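Local structure of carboxynorspermidine decarboxylase (Campylobacter jejuni subsp. jejuni 81116, 3N29) at residues Val72-Lys77 / Gly83-Val88; Phe79-Ala84 / Asp374-Thr379; Lys93-Ser98 / Lys104-Tyr109. The protein probably catalyses the pyridoxal-phosphate-dependent decarboxylation of carboxynorspermidine to norspermidine, on a beta/alpha-barrel fold. All blocks are in the same frame, centred on the assembly; numbering follows the deposited sequence.

Interaction 1 of 3, residues Val72-Lys77 / Gly83-Val88; sequences VLLALK and GAMKIV. With PLP (pyridoxal-5'-phosphate), chain C.
Met85, at the start of helix 85-91, reaches its thioether against Leu74 of strand 71-75 and Leu76 just beyond its end. Leu74 meets it at about a right angle, its CD2 methyl 3.5 Å from Met85 SD. Leu76 crosses the same side chain obliquely, and its CD2 comes equally near Met85 CE, a tight fit for two methyl carbons. The unbranched, flexible methionine suits this place: with bends at chi2 (-67°) and chi3 (-81°) it folds its end inward to meet two branched leucines. One turn further along, Val88 offers a shorter, beta-branched side chain where the strand is already close, and its CG1 approaches Leu74 CD2 at 4.3 Å. The adjoining residues of the 72-77 segment serve the cofactor. Ala75, small enough to let the coenzyme lie close, places its CB 3.3 Å from C5A of pyridoxal phosphate, and Lys77 is covalently bound through NZ to cofactor C4A at 1.5 Å. Strand 71-75 thus packs on its helix with Leu74, while cofactor-contacting residues lie at its C-terminal end (Ala75) and just beyond it (Lys77), the usual arrangement in a beta/alpha barrel. Within this beta-alpha-beta unit, strand 94-97 pairs with 71-75 through the backbone of Leu74; around it, helix 51-68 packs Leu54 against Val88, and helix 100-109 brings Phe105 against Leu76 and Met85.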
loop_
_atom_site.group_PDB
_atom_site.type_symbol
_atom_site.label_atom_id
_atom_site.label_comp_id
_atom_site.label_asym_id
_atom_site.label_seq_id
_atom_site.Cartn_x
_atom_site.Cartn_y
_atom_site.Cartn_z
ATOM N N VAL A 72 -0.683 -29.822 3.455
ATOM C CA VAL A 72 -0.605 -28.404 3.842
ATOM C C VAL A 72 0.063 -27.608 2.735
ATOM O O VAL A 72 1.125 -28.008 2.165
ATOM C CB VAL A 72 0.052 -28.247 5.229
ATOM C CG1 VAL A 72 0.078 -26.780 5.747
ATOM C CG2 VAL A 72 -0.595 -29.080 6.188
ATOM N N LEU A 73 -0.543 -26.481 2.371
ATOM C CA LEU A 73 -0.042 -25.589 1.347
ATOM C C LEU A 73 0.295 -24.206 1.927
ATOM O O LEU A 73 -0.319 -23.795 2.902
ATOM C CB LEU A 73 -1.074 -25.382 0.221
ATOM C CG LEU A 73 -1.704 -26.652 -0.409
ATOM C CD1 LEU A 73 -2.941 -26.339 -1.249
ATOM C CD2 LEU A 73 -0.719 -27.359 -1.298
ATOM N N LEU A 74 1.271 -23.528 1.321
ATOM C CA LEU A 74 1.591 -22.138 1.703
ATOM C C LEU A 74 0.642 -21.264 0.871
ATOM O O LEU A 74 0.718 -21.259 -0.356
ATOM C CB LEU A 74 3.028 -21.785 1.339
ATOM C CG LEU A 74 3.435 -20.262 1.268
ATOM C CD1 LEU A 74 3.165 -19.678 2.626
ATOM C CD2 LEU A 74 4.936 -20.130 0.743
ATOM N N ALA A 75 -0.173 -20.454 1.540
ATOM C CA ALA A 75 -0.947 -19.390 0.833
ATOM C C ALA A 75 -0.036 -18.150 0.586
ATOM O O ALA A 75 0.318 -17.464 1.511
ATOM C CB ALA A 75 -2.181 -18.954 1.712
ATOM N N LEU A 76 0.377 -17.945 -0.658
ATOM C CA LEU A 76 1.356 -16.889 -1.042
ATOM C C LEU A 76 0.877 -15.424 -0.760
ATOM O O LEU A 76 1.749 -14.542 -0.632
ATOM C CB LEU A 76 1.712 -16.990 -2.519
ATOM C CG LEU A 76 2.699 -18.191 -2.822
ATOM C CD1 LEU A 76 2.747 -18.399 -4.349
ATOM C CD2 LEU A 76 4.121 -17.961 -2.301
ATOM N N LYS A 77 -0.428 -15.230 -0.629
ATOM C CA LYS A 77 -1.007 -13.931 -0.293
ATOM C C LYS A 77 -0.270 -13.260 0.839
ATOM O O LYS A 77 0.075 -12.146 0.779
ATOM C CB LYS A 77 -2.503 -14.047 0.111
ATOM C CG LYS A 77 -3.168 -12.563 0.128
ATOM C CD LYS A 77 -4.669 -12.545 0.482
ATOM C CE LYS A 77 -4.916 -13.883 1.102
ATOM N NZ LYS A 77 -6.397 -14.126 1.708
ATOM N N GLY A 83 13.502 -16.002 -0.880
ATOM C CA GLY A 83 14.636 -16.696 -0.299
ATOM C C GLY A 83 14.340 -17.858 0.590
ATOM O O GLY A 83 15.253 -18.572 1.006
ATOM N N ALA A 84 13.077 -18.060 0.902
ATOM C CA ALA A 84 12.658 -19.077 1.858
ATOM C C ALA A 84 11.798 -20.137 1.187
ATOM O O ALA A 84 11.375 -21.062 1.829
ATOM C CB ALA A 84 11.838 -18.421 2.924
ATOM N N MET A 85 11.458 -19.953 -0.097
ATOM C CA MET A 85 10.524 -20.874 -0.737
ATOM C C MET A 85 11.083 -22.320 -0.771
ATOM O O MET A 85 10.363 -23.256 -0.539
ATOM C CB MET A 85 10.136 -20.372 -2.093
ATOM C CG MET A 85 9.286 -19.043 -2.050
ATOM S SD MET A 85 7.626 -19.270 -1.311
ATOM C CE MET A 85 7.002 -19.868 -2.755
ATOM N N LYS A 86 12.380 -22.507 -1.013
ATOM C CA LYS A 86 12.880 -23.870 -1.074
ATOM C C LYS A 86 12.835 -24.525 0.321
ATOM O O LYS A 86 12.505 -25.750 0.455
ATOM C CB LYS A 86 14.276 -23.908 -1.675
ATOM C CG LYS A 86 14.777 -25.334 -1.796
ATOM C CD LYS A 86 16.133 -25.466 -2.438
ATOM C CE LYS A 86 16.423 -26.990 -2.571
ATOM N NZ LYS A 86 17.432 -27.242 -3.599
ATOM N N ILE A 87 13.114 -23.719 1.356
ATOM C CA ILE A 87 13.028 -24.198 2.728
ATOM C C ILE A 87 11.599 -24.621 3.043
ATOM O O ILE A 87 11.324 -25.732 3.519
ATOM C CB ILE A 87 13.472 -23.138 3.731
ATOM C CG1 ILE A 87 14.978 -22.942 3.655
ATOM C CG2 ILE A 87 13.096 -23.533 5.166
ATOM C CD1 ILE A 87 15.396 -21.624 4.266
ATOM N N VAL A 88 10.665 -23.743 2.740
ATOM C CA VAL A 88 9.255 -24.105 2.990
ATOM C C VAL A 88 8.879 -25.415 2.223
ATOM O O VAL A 88 8.156 -26.308 2.712
ATOM C CB VAL A 88 8.334 -22.967 2.653
ATOM C CG1 VAL A 88 6.866 -23.479 2.734
ATOM C CG2 VAL A 88 8.553 -21.753 3.634
HETATM N N1 PLP C . -6.744 -19.250 1.205
HETATM C C2 PLP C . -7.466 -18.210 0.691
HETATM C C2A PLP C . -8.492 -18.464 -0.385
HETATM C C3 PLP C . -7.184 -16.891 1.165
HETATM O O3 PLP C . -7.895 -15.809 0.645
HETATM C C4 PLP C . -6.198 -16.675 2.147
HETATM C C4A PLP C . -5.886 -15.257 2.604
HETATM C C5 PLP C . -5.513 -17.772 2.694
HETATM C C6 PLP C . -5.817 -19.055 2.190
HETATM C C5A PLP C . -4.455 -17.604 3.759
HETATM O O4P PLP C . -4.941 -16.894 4.870
HETATM P P PLP C . -4.071 -16.660 6.163
HETATM O O1P PLP C . -2.779 -16.013 5.702
HETATM O O2P PLP C . -3.777 -18.045 6.788
HETATM O O3P PLP C . -4.865 -15.886 7.114
#

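Interaction 2 of 3, residues Phe79-Ala84 / Asp374-Thr379; sequences FAFSGA and DQIHYT. With NSD (N-(3-aminopropyl)propane-1,3-diamine), chain D; PLP (pyridoxal-5'-phosphate), chain C.
Ile376 meets Phe79 and Phe81 where two loops of different parts of the fold come together: 79-84 joins strand 71-75 of the beta/alpha barrel to its helix, and 374-379 lies between strands 369-372 and 393-397 of the mixed beta sheet. The direct contact is apolar. Phe79 and Ile376 run alongside each other in the same direction, with CE1 of the ring 3.6 Å from Ile376 CG2. Phe81 comes in at a slant to the isoleucine and brings its CD1 within 3.9 Å of the same methyl. Ile376 turns CG2 anti to its backbone N, and this branch serves both rings; two large phenylalanines and a branched aliphatic residue suit a buried junction. Polar bonding is sparser. A water accepts from Ala80 N at 3.0 Å and donates only weakly to Ile376 O, bridging the backbones. Within 374-379, Thr379 OG1 donates to Gln375 O from above the carbonyl plane, 56° out of it, drawing Thr379 back to Gln375 within this irregular loop. Ligand contacts fall to Tyr378, whose ring runs alongside norspermidine, with CE1 3.5 Å from ligand C4. Glu272 and Asp308 are hydrogen-bonded to the same ligand, and Phe386 of the second subunit packs on Tyr378. A tyrosine suits this site because its flat ring can flank the polyamine while its hydroxyl reaches the cofactor: OH donates to phosphate oxygen O1P of pyridoxal phosphate at 2.6 Å.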
loop_
_atom_site.group_PDB
_atom_site.type_symbol
_atom_site.label_atom_id
_atom_site.label_comp_id
_atom_site.label_asym_id
_atom_site.label_seq_id
_atom_site.Cartn_x
_atom_site.Cartn_y
_atom_site.Cartn_z
ATOM N N PHE A 79 2.633 -14.575 2.633
ATOM C CA PHE A 79 4.036 -14.899 2.831
ATOM C C PHE A 79 4.580 -15.477 1.539
ATOM O O PHE A 79 4.110 -16.528 1.112
ATOM C CB PHE A 79 4.201 -15.913 3.968
ATOM C CG PHE A 79 5.609 -16.297 4.281
ATOM C CD1 PHE A 79 6.374 -15.551 5.148
ATOM C CD2 PHE A 79 6.198 -17.418 3.702
ATOM C CE1 PHE A 79 7.672 -15.948 5.467
ATOM C CE2 PHE A 79 7.539 -17.783 3.993
ATOM C CZ PHE A 79 8.255 -17.043 4.880
ATOM N N ALA A 80 5.514 -14.744 0.908
ATOM C CA ALA A 80 6.027 -15.166 -0.373
ATOM C C ALA A 80 7.526 -14.944 -0.410
ATOM O O ALA A 80 8.062 -14.557 -1.442
ATOM C CB ALA A 80 5.310 -14.397 -1.481
ATOM N N PHE A 81 8.211 -15.118 0.715
ATOM C CA PHE A 81 9.637 -14.667 0.821
ATOM C C PHE A 81 10.504 -15.533 -0.098
ATOM O O PHE A 81 10.697 -16.702 0.167
ATOM C CB PHE A 81 10.080 -14.799 2.259
ATOM C CG PHE A 81 11.330 -14.025 2.613
ATOM C CD1 PHE A 81 11.251 -12.763 3.142
ATOM C CD2 PHE A 81 12.584 -14.593 2.453
ATOM C CE1 PHE A 81 12.420 -12.061 3.501
ATOM C CE2 PHE A 81 13.710 -13.909 2.809
ATOM C CZ PHE A 81 13.609 -12.626 3.328
ATOM N N SER A 82 11.024 -14.943 -1.175
ATOM C CA SER A 82 11.546 -15.730 -2.288
ATOM C C SER A 82 12.703 -16.582 -1.770
ATOM O O SER A 82 12.820 -17.772 -2.092
ATOM C CB SER A 82 11.982 -14.778 -3.393
ATOM O OG SER A 82 13.011 -13.956 -2.907
ATOM N N GLY A 83 13.502 -16.002 -0.880
ATOM C CA GLY A 83 14.636 -16.696 -0.299
ATOM C C GLY A 83 14.340 -17.858 0.590
ATOM O O GLY A 83 15.253 -18.572 1.006
ATOM N N ALA A 84 13.077 -18.060 0.902
ATOM C CA ALA A 84 12.658 -19.077 1.858
ATOM C C ALA A 84 11.798 -20.137 1.187
ATOM O O ALA A 84 11.375 -21.062 1.829
ATOM C CB ALA A 84 11.838 -18.421 2.924
ATOM N N ASP A 374 7.939 -9.158 14.221
ATOM C CA ASP A 374 6.929 -9.931 13.480
ATOM C C ASP A 374 6.434 -9.214 12.276
ATOM O O ASP A 374 5.227 -8.900 12.141
ATOM C CB ASP A 374 5.764 -10.330 14.383
ATOM C CG ASP A 374 4.834 -11.332 13.723
ATOM O OD1 ASP A 374 5.318 -12.089 12.819
ATOM O OD2 ASP A 374 3.633 -11.395 14.161
ATOM N N GLN A 375 7.357 -8.937 11.374
ATOM C CA GLN A 375 7.091 -8.153 10.204
ATOM C C GLN A 375 7.407 -8.831 8.860
ATOM O O GLN A 375 7.711 -8.135 7.881
ATOM C CB GLN A 375 7.804 -6.805 10.311
ATOM C CG GLN A 375 7.317 -5.903 11.483
ATOM C CD GLN A 375 5.914 -5.494 11.372
ATOM O OE1 GLN A 375 5.200 -5.347 12.382
ATOM N NE2 GLN A 375 5.449 -5.424 10.185
ATOM N N ILE A 376 7.302 -10.133 8.787
ATOM C CA ILE A 376 7.542 -10.817 7.532
ATOM C C ILE A 376 6.251 -11.163 6.800
ATOM O O ILE A 376 6.278 -11.251 5.588
ATOM C CB ILE A 376 8.464 -12.102 7.656
ATOM C CG1 ILE A 376 9.705 -11.765 8.464
ATOM C CG2 ILE A 376 8.829 -12.589 6.251
ATOM C CD1 ILE A 376 10.691 -10.740 7.819
ATOM N N HIS A 377 5.131 -11.352 7.511
ATOM C CA HIS A 377 3.845 -11.763 6.848
ATOM C C HIS A 377 2.970 -10.531 6.668
ATOM O O HIS A 377 3.030 -9.633 7.511
ATOM C CB HIS A 377 3.151 -12.842 7.681
ATOM C CG HIS A 377 2.687 -12.385 9.040
ATOM N ND1 HIS A 377 3.448 -12.488 10.178
ATOM C CD2 HIS A 377 1.497 -11.859 9.434
ATOM C CE1 HIS A 377 2.754 -12.040 11.217
ATOM N NE2 HIS A 377 1.583 -11.609 10.775
ATOM N N TYR A 378 2.314 -10.394 5.504
ATOM C CA TYR A 378 1.397 -9.255 5.186
ATOM C C TYR A 378 2.126 -7.932 5.327
ATOM O O TYR A 378 1.571 -6.928 5.815
ATOM C CB TYR A 378 0.109 -9.322 6.064
ATOM C CG TYR A 378 -0.745 -10.516 5.678
ATOM C CD1 TYR A 378 -1.614 -10.446 4.576
ATOM C CD2 TYR A 378 -0.682 -11.707 6.365
ATOM C CE1 TYR A 378 -2.376 -11.451 4.203
ATOM C CE2 TYR A 378 -1.436 -12.805 5.968
ATOM C CZ TYR A 378 -2.284 -12.666 4.872
ATOM O OH TYR A 378 -3.054 -13.693 4.498
ATOM N N THR A 379 3.408 -7.932 4.926
ATOM C CA THR A 379 4.192 -6.711 4.944
ATOM C C THR A 379 4.824 -6.509 3.566
ATOM O O THR A 379 4.369 -5.718 2.728
ATOM C CB THR A 379 5.343 -6.755 6.006
ATOM O OG1 THR A 379 6.016 -8.061 5.948
ATOM C CG2 THR A 379 4.756 -6.481 7.407
HETATM C C1 NSD D . -4.600 -12.750 7.088
HETATM N N1 NSD D . -4.383 -13.416 8.339
HETATM C C2 NSD D . -5.982 -12.207 6.946
HETATM N N2 NSD D . -6.010 -10.951 4.914
HETATM C C3 NSD D . -6.387 -11.992 5.532
HETATM N N3 NSD D . -2.996 -7.773 5.054
HETATM C C4 NSD D . -5.305 -10.008 5.384
HETATM C C5 NSD D . -4.986 -8.901 4.419
HETATM C C6 NSD D . -4.418 -7.696 5.127
HETATM N N1 PLP C . -6.744 -19.250 1.205
HETATM C C2 PLP C . -7.466 -18.210 0.691
HETATM C C2A PLP C . -8.492 -18.464 -0.385
HETATM C C3 PLP C . -7.184 -16.891 1.165
HETATM O O3 PLP C . -7.895 -15.809 0.645
HETATM C C4 PLP C . -6.198 -16.675 2.147
HETATM C C4A PLP C . -5.886 -15.257 2.604
HETATM C C5 PLP C . -5.513 -17.772 2.694
HETATM C C6 PLP C . -5.817 -19.055 2.190
HETATM C C5A PLP C . -4.455 -17.604 3.759
HETATM O O4P PLP C . -4.941 -16.894 4.870
HETATM P P PLP C . -4.071 -16.660 6.163
HETATM O O1P PLP C . -2.779 -16.013 5.702
HETATM O O2P PLP C . -3.777 -18.045 6.788
HETATM O O3P PLP C . -4.865 -15.886 7.114
HETATM O O HOH W 1 6.840 -12.567 2.472
#

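Interaction 3 of 3, residues Lys93-Ser98 / Lys104-Tyr109; sequences KGCTCS and KFAKEY
Strand 94-97 and helix 100-109 belong to one beta-alpha-beta unit of the beta/alpha barrel, and their backbones draw nearest where Cys95 faces Ala106, 6.1 Å between CA atoms. At Gly94 the backbone is extended (phi 167°, psi -162°) in a conformation where any side chain would collide with the carbonyl oxygen of the residue before, so glycine suits the start of the strand. Beyond it, Cys95 and Cys97 direct their side chains to the helix, whereas Thr96 between them points to the barrel interior and bonds through OG1 to Glu269, a residue of the cofactor pocket. On the helix, Ala106 carries the contact. Its single methyl lets the helix approach the sheet closely, and the two cysteines, compact and weakly polar, fit beside it in a buried layer. Cys95 presents its CB to the methyl, while Cys97 uses its sulfur, which a chi1 of -52° sets beside the backbone N and within touch of the helix. Ile114 of strand 113-118 also packs on Ala106, completing the unit. Other residues of the helix meet the second subunit: Tyr411 of that subunit makes a cation-pi contact with Lys104, and Tyr414 of the same subunit stands edge-to-face with Phe105. Back at the strand, the Ala106 CB methyl is equally near two cysteine atoms, lying 3.7 Å from both Cys95 CB and Cys97 SG.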
loop_
_atom_site.group_PDB
_atom_site.type_symbol
_atom_site.label_atom_id
_atom_site.label_comp_id
_atom_site.label_asym_id
_atom_site.label_seq_id
_atom_site.Cartn_x
_atom_site.Cartn_y
_atom_site.Cartn_z
ATOM N N LYS A 93 3.413 -29.129 0.901
ATOM C CA LYS A 93 3.209 -29.793 -0.372
ATOM C C LYS A 93 3.147 -28.893 -1.555
ATOM O O LYS A 93 3.094 -29.371 -2.695
ATOM C CB LYS A 93 1.877 -30.495 -0.316
ATOM C CG LYS A 93 1.820 -31.554 0.775
ATOM C CD LYS A 93 2.784 -32.674 0.455
ATOM C CE LYS A 93 2.652 -33.810 1.445
ATOM N NZ LYS A 93 3.690 -34.905 1.157
ATOM N N GLY A 94 2.964 -27.599 -1.334
ATOM C CA GLY A 94 2.872 -26.754 -2.495
ATOM C C GLY A 94 2.353 -25.398 -2.048
ATOM O O GLY A 94 2.525 -25.069 -0.865
ATOM N N CYS A 95 1.854 -24.622 -3.022
ATOM C CA CYS A 95 1.363 -23.242 -2.784
ATOM C C CYS A 95 -0.074 -23.061 -3.261
ATOM O O CYS A 95 -0.518 -23.663 -4.278
ATOM C CB CYS A 95 2.164 -22.282 -3.607
ATOM S SG CYS A 95 3.846 -22.148 -3.066
ATOM N N THR A 96 -0.798 -22.239 -2.527
ATOM C CA THR A 96 -2.061 -21.732 -2.985
ATOM C C THR A 96 -1.866 -20.322 -3.524
ATOM O O THR A 96 -1.207 -19.452 -2.896
ATOM C CB THR A 96 -3.085 -21.678 -1.862
ATOM O OG1 THR A 96 -3.462 -23.009 -1.591
ATOM C CG2 THR A 96 -4.364 -20.940 -2.359
ATOM N N CYS A 97 -2.461 -20.109 -4.685
ATOM C CA CYS A 97 -2.220 -18.961 -5.538
ATOM C C CYS A 97 -3.512 -18.317 -5.970
ATOM O O CYS A 97 -4.516 -18.975 -6.230
ATOM C CB CYS A 97 -1.477 -19.434 -6.793
ATOM S SG CYS A 97 -0.014 -20.389 -6.378
ATOM N N SER A 98 -3.489 -17.002 -6.111
ATOM C CA SER A 98 -4.687 -16.292 -6.439
ATOM C C SER A 98 -4.895 -16.044 -7.957
ATOM O O SER A 98 -5.848 -15.355 -8.403
ATOM C CB SER A 98 -4.573 -14.921 -5.774
ATOM O OG SER A 98 -3.522 -14.195 -6.425
ATOM N N LYS A 104 2.836 -18.486 -11.286
ATOM C CA LYS A 104 4.235 -18.429 -11.840
ATOM C C LYS A 104 5.310 -18.360 -10.776
ATOM O O LYS A 104 6.365 -18.970 -10.939
ATOM C CB LYS A 104 4.427 -17.260 -12.809
ATOM C CG LYS A 104 3.643 -17.449 -14.135
ATOM C CD LYS A 104 3.495 -16.173 -14.928
ATOM C CE LYS A 104 4.799 -15.616 -15.394
ATOM N NZ LYS A 104 5.301 -16.420 -16.453
ATOM N N PHE A 105 5.078 -17.619 -9.698
ATOM C CA PHE A 105 6.029 -17.522 -8.567
ATOM C C PHE A 105 6.201 -18.890 -7.861
ATOM O O PHE A 105 7.331 -19.369 -7.599
ATOM C CB PHE A 105 5.485 -16.483 -7.587
ATOM C CG PHE A 105 6.400 -16.121 -6.512
ATOM C CD1 PHE A 105 7.318 -15.125 -6.690
ATOM C CD2 PHE A 105 6.357 -16.808 -5.306
ATOM C CE1 PHE A 105 8.173 -14.754 -5.643
ATOM C CE2 PHE A 105 7.223 -16.510 -4.263
ATOM C CZ PHE A 105 8.153 -15.446 -4.441
ATOM N N ALA A 106 5.075 -19.529 -7.575
ATOM C CA ALA A 106 5.049 -20.897 -7.061
ATOM C C ALA A 106 5.834 -21.849 -7.953
ATOM O O ALA A 106 6.734 -22.573 -7.471
ATOM C CB ALA A 106 3.559 -21.376 -6.943
ATOM N N LYS A 107 5.589 -21.791 -9.264
ATOM C CA LYS A 107 6.348 -22.606 -10.216
ATOM C C LYS A 107 7.852 -22.314 -10.154
ATOM O O LYS A 107 8.677 -23.245 -10.109
ATOM C CB LYS A 107 5.807 -22.420 -11.643
ATOM C CG LYS A 107 6.551 -23.131 -12.747
ATOM C CD LYS A 107 6.458 -24.685 -12.565
ATOM C CE LYS A 107 7.264 -25.423 -13.670
ATOM N NZ LYS A 107 7.247 -26.878 -13.509
ATOM N N GLU A 108 8.206 -21.053 -10.197
ATOM C CA GLU A 108 9.597 -20.730 -10.232
ATOM C C GLU A 108 10.375 -21.027 -8.972
ATOM O O GLU A 108 11.398 -21.632 -9.035
ATOM C CB GLU A 108 9.781 -19.259 -10.598
ATOM C CG GLU A 108 11.119 -18.720 -10.297
ATOM C CD GLU A 108 11.428 -17.406 -10.967
ATOM O OE1 GLU A 108 10.528 -16.696 -11.340
ATOM O OE2 GLU A 108 12.597 -17.079 -11.113
ATOM N N TYR A 109 9.954 -20.474 -7.862
ATOM C CA TYR A 109 10.478 -20.729 -6.555
ATOM C C TYR A 109 10.393 -22.011 -5.758
ATOM O O TYR A 109 11.258 -22.298 -5.029
ATOM C CB TYR A 109 10.416 -19.464 -5.685
ATOM C CG TYR A 109 10.979 -18.244 -6.374
ATOM C CD1 TYR A 109 12.286 -17.907 -6.261
ATOM C CD2 TYR A 109 10.194 -17.456 -7.144
ATOM C CE1 TYR A 109 12.771 -16.831 -6.872
ATOM C CE2 TYR A 109 10.669 -16.362 -7.759
ATOM C CZ TYR A 109 11.964 -16.043 -7.625
ATOM O OH TYR A 109 12.433 -14.955 -8.241
#

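How the interactions relate
Interactions 1 and 3 come in series along the chain, their centres about 8 Å apart, in successive beta-alpha-beta units of the eight-stranded parallel barrel; strands 71-75 and 94-97 are neighbours in its sheet. Interaction 2 lies about 9 Å from interaction 1 and about 14 Å from interaction 3, centre to centre. It shares Gly83 and Ala84 with the former, and the loop it closes over 290 residues encloses the latter. Phe105 of helix 100-109 also packs against Ala80 and Ser82, bringing interactions 2 and 3 together. Interactions 1 and 2 both reach pyridoxal phosphate, so the cofactor is contacted from both the barrel strand's end and the 374-379 loop. All three lie within reach of the second subunit.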